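Local atomic coordinates of adenylate kinase (Desulfovibrio gigas, PDB entry 2XB4), a protein that probably catalyses the reversible transfer of the terminal phosphate group between ATP and AMP, helping to balance the cell's adenine nucleotides. Residues I123-I128 and S159-Q165. Residues are numbered along the deposited sequence; the frame is centred on the assembly and turned at random.
With SRT (S,R meso-tartaric acid), chain C.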
loop_
_atom_site.group_PDB
_atom_site.type_symbol
_atom_site.label_atom_id
_atom_site.label_comp_id
_atom_site.label_asym_id
_atom_site.label_seq_id
_atom_site.Cartn_x
_atom_site.Cartn_y
_atom_site.Cartn_z
ATOM N N ILE A 123 0.010 -16.540 -5.691
ATOM C CA ILE A 123 -0.333 -15.374 -4.905
ATOM C C ILE A 123 0.880 -14.400 -4.927
ATOM O O ILE A 123 0.713 -13.189 -5.128
ATOM C CB ILE A 123 -0.641 -15.774 -3.465
ATOM C CG1 ILE A 123 -1.897 -16.678 -3.413
ATOM C CG2 ILE A 123 -0.762 -14.543 -2.516
ATOM C CD1 ILE A 123 -1.963 -17.587 -2.114
ATOM N N MET A 124 2.089 -14.916 -4.616
ATOM C CA MET A 124 3.276 -14.004 -4.418
ATOM C C MET A 124 3.676 -13.386 -5.740
ATOM O O MET A 124 4.243 -12.312 -5.748
ATOM C CB MET A 124 4.495 -14.801 -3.851
ATOM C CG MET A 124 4.136 -15.384 -2.463
ATOM S SD MET A 124 5.576 -16.020 -1.650
ATOM C CE MET A 124 6.546 -14.544 -1.374
ATOM N N GLY A 125 3.317 -14.026 -6.850
ATOM C CA GLY A 125 3.748 -13.573 -8.209
ATOM C C GLY A 125 2.904 -12.431 -8.776
ATOM O O GLY A 125 3.271 -11.779 -9.800
ATOM N N ARG A 126 1.786 -12.110 -8.140
ATOM C CA ARG A 126 0.926 -11.025 -8.663
ATOM C C ARG A 126 1.655 -9.674 -8.674
ATOM O O ARG A 126 2.317 -9.317 -7.669
ATOM C CB ARG A 126 -0.290 -10.859 -7.753
ATOM C CG ARG A 126 -1.292 -12.119 -7.654
ATOM C CD ARG A 126 -2.233 -11.977 -6.439
ATOM N NE ARG A 126 -3.220 -13.061 -6.474
ATOM C CZ ARG A 126 -3.954 -13.454 -5.427
ATOM N NH1 ARG A 126 -3.825 -12.808 -4.265
ATOM N NH2 ARG A 126 -4.830 -14.482 -5.552
ATOM N N ARG A 127 1.481 -8.899 -9.726
ATOM C CA ARG A 127 2.093 -7.536 -9.846
ATOM C C ARG A 127 0.964 -6.635 -10.276
ATOM O O ARG A 127 0.191 -7.018 -11.146
ATOM C CB ARG A 127 3.215 -7.490 -10.889
ATOM C CG ARG A 127 4.494 -8.328 -10.367
ATOM C CD ARG A 127 5.138 -7.697 -9.075
ATOM N NE ARG A 127 6.329 -8.444 -8.623
ATOM C CZ ARG A 127 6.329 -9.511 -7.811
ATOM N NH1 ARG A 127 5.185 -10.041 -7.357
ATOM N NH2 ARG A 127 7.498 -10.100 -7.519
ATOM N N ILE A 128 0.801 -5.481 -9.589
ATOM C CA ILE A 128 -0.349 -4.611 -9.885
ATOM C C ILE A 128 0.145 -3.463 -10.737
ATOM O O ILE A 128 1.158 -2.827 -10.416
ATOM C CB ILE A 128 -0.906 -3.990 -8.586
ATOM C CG1 ILE A 128 -1.230 -5.054 -7.554
ATOM C CG2 ILE A 128 -2.188 -3.117 -8.897
ATOM C CD1 ILE A 128 -1.777 -6.354 -8.165
ATOM N N SER A 159 3.844 -2.999 -9.281
ATOM C CA SER A 159 4.349 -3.161 -7.919
ATOM C C SER A 159 3.772 -4.373 -7.275
ATOM O O SER A 159 2.786 -4.933 -7.769
ATOM C CB SER A 159 4.073 -1.906 -7.127
ATOM O OG SER A 159 2.738 -1.764 -6.984
ATOM N N ALA A 160 4.369 -4.790 -6.155
ATOM C CA ALA A 160 3.830 -5.906 -5.416
ATOM C C ALA A 160 2.911 -5.426 -4.279
ATOM O O ALA A 160 3.110 -4.316 -3.774
ATOM C CB ALA A 160 4.977 -6.787 -4.899
ATOM N N ARG A 161 1.943 -6.244 -3.857
ATOM C CA ARG A 161 1.134 -5.858 -2.667
ATOM C C ARG A 161 1.686 -6.579 -1.457
ATOM O O ARG A 161 1.932 -7.782 -1.517
ATOM C CB ARG A 161 -0.327 -6.305 -2.829
ATOM C CG ARG A 161 -1.007 -5.795 -4.126
ATOM C CD ARG A 161 -2.536 -6.130 -4.114
ATOM N NE ARG A 161 -2.839 -7.597 -3.998
ATOM C CZ ARG A 161 -4.087 -8.072 -3.792
ATOM N NH1 ARG A 161 -5.124 -7.201 -3.588
ATOM N NH2 ARG A 161 -4.287 -9.404 -3.711
ATOM N N ALA A 162 1.828 -5.841 -0.349
ATOM C CA ALA A 162 2.425 -6.432 0.833
ATOM C C ALA A 162 1.677 -7.725 1.284
ATOM O O ALA A 162 2.320 -8.677 1.725
ATOM C CB ALA A 162 2.460 -5.425 1.984
ATOM N N ASP A 163 0.343 -7.761 1.243
ATOM C CA ASP A 163 -0.385 -8.958 1.735
ATOM C C ASP A 163 -0.104 -10.196 0.863
ATOM O O ASP A 163 -0.167 -11.340 1.366
ATOM C CB ASP A 163 -1.935 -8.775 1.692
ATOM C CG ASP A 163 -2.488 -7.869 2.867
ATOM O OD1 ASP A 163 -1.780 -7.667 3.917
ATOM O OD2 ASP A 163 -3.643 -7.354 2.728
ATOM N N ASP A 164 0.145 -9.978 -0.430
ATOM C CA ASP A 164 0.527 -11.070 -1.336
ATOM C C ASP A 164 1.948 -11.592 -1.046
ATOM O O ASP A 164 2.241 -12.728 -1.416
ATOM C CB ASP A 164 0.533 -10.668 -2.782
ATOM C CG ASP A 164 -0.877 -10.358 -3.364
ATOM O OD1 ASP A 164 -1.916 -10.910 -2.909
ATOM O OD2 ASP A 164 -0.908 -9.583 -4.329
ATOM N N GLN A 165 2.797 -10.774 -0.406
ATOM C CA GLN A 165 4.143 -11.164 -0.029
ATOM C C GLN A 165 4.282 -11.646 1.410
ATOM O O GLN A 165 5.397 -11.988 1.866
ATOM C CB GLN A 165 5.135 -10.001 -0.259
ATOM C CG GLN A 165 5.002 -9.357 -1.659
ATOM C CD GLN A 165 5.083 -10.399 -2.793
ATOM O OE1 GLN A 165 5.968 -11.258 -2.786
ATOM N NE2 GLN A 165 4.179 -10.320 -3.759
HETATM O O1 SRT C . -6.521 -16.645 -6.423
HETATM O O11 SRT C . -8.551 -15.778 -6.930
HETATM C C1 SRT C . -7.688 -16.256 -6.147
HETATM C C2 SRT C . -8.014 -16.700 -4.788
HETATM O O2 SRT C . -7.173 -16.328 -3.713
HETATM C C3 SRT C . -9.352 -17.308 -4.556
HETATM O O3 SRT C . -8.769 -18.598 -4.881
HETATM C C4 SRT C . -9.751 -17.318 -3.142
HETATM O O4 SRT C . -10.376 -16.327 -2.732
HETATM O O41 SRT C . -9.449 -18.302 -2.458
HETATM O O HOH W 1 1.605 -8.755 -5.152
HETATM O O HOH W 2 7.378 -11.834 -5.165
HETATM O O HOH W 3 1.252 -0.615 -8.853
#
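Start at Ile123, on helix 116-124: its carbonyl O rests 3.4 Å from Asp164 CB, while the Ile123 side chain packs on helix 167-177. Met124 O takes a nearly straight hydrogen bond from Gln165 NE2 (2.8 Å) and a second, at 2.9 Å, from Arg127 NH1. Next, Arg126 NH1 makes a salt bridge to Asp164 OD1 (3.0 Å), and Arg126 NH2 lies 2.9 Å from tartrate O1. Arg161 NE makes a second salt bridge, to Asp164 OD2 (2.8 Å). Water 1 donates hydrogen bonds to Arg126 O and Asp164 OD2 and accepts one from Arg161 N. Arg127 lays one guanidinium face over Ala160 CB. At Ile128, N to Ser159 O (2.7 Å) and Ser159 N to Ile128 O (2.9 Å) close an antiparallel hydrogen-bonded pair at the base of the zinc-bearing LID. The two chain connections between LID and CORE are thus tied together, and one carboxylate holds Arg126 and Arg161, predicted to bind ATP and AMP respectively, despite their like charge, consistent with presenting them to nucleotide phosphates.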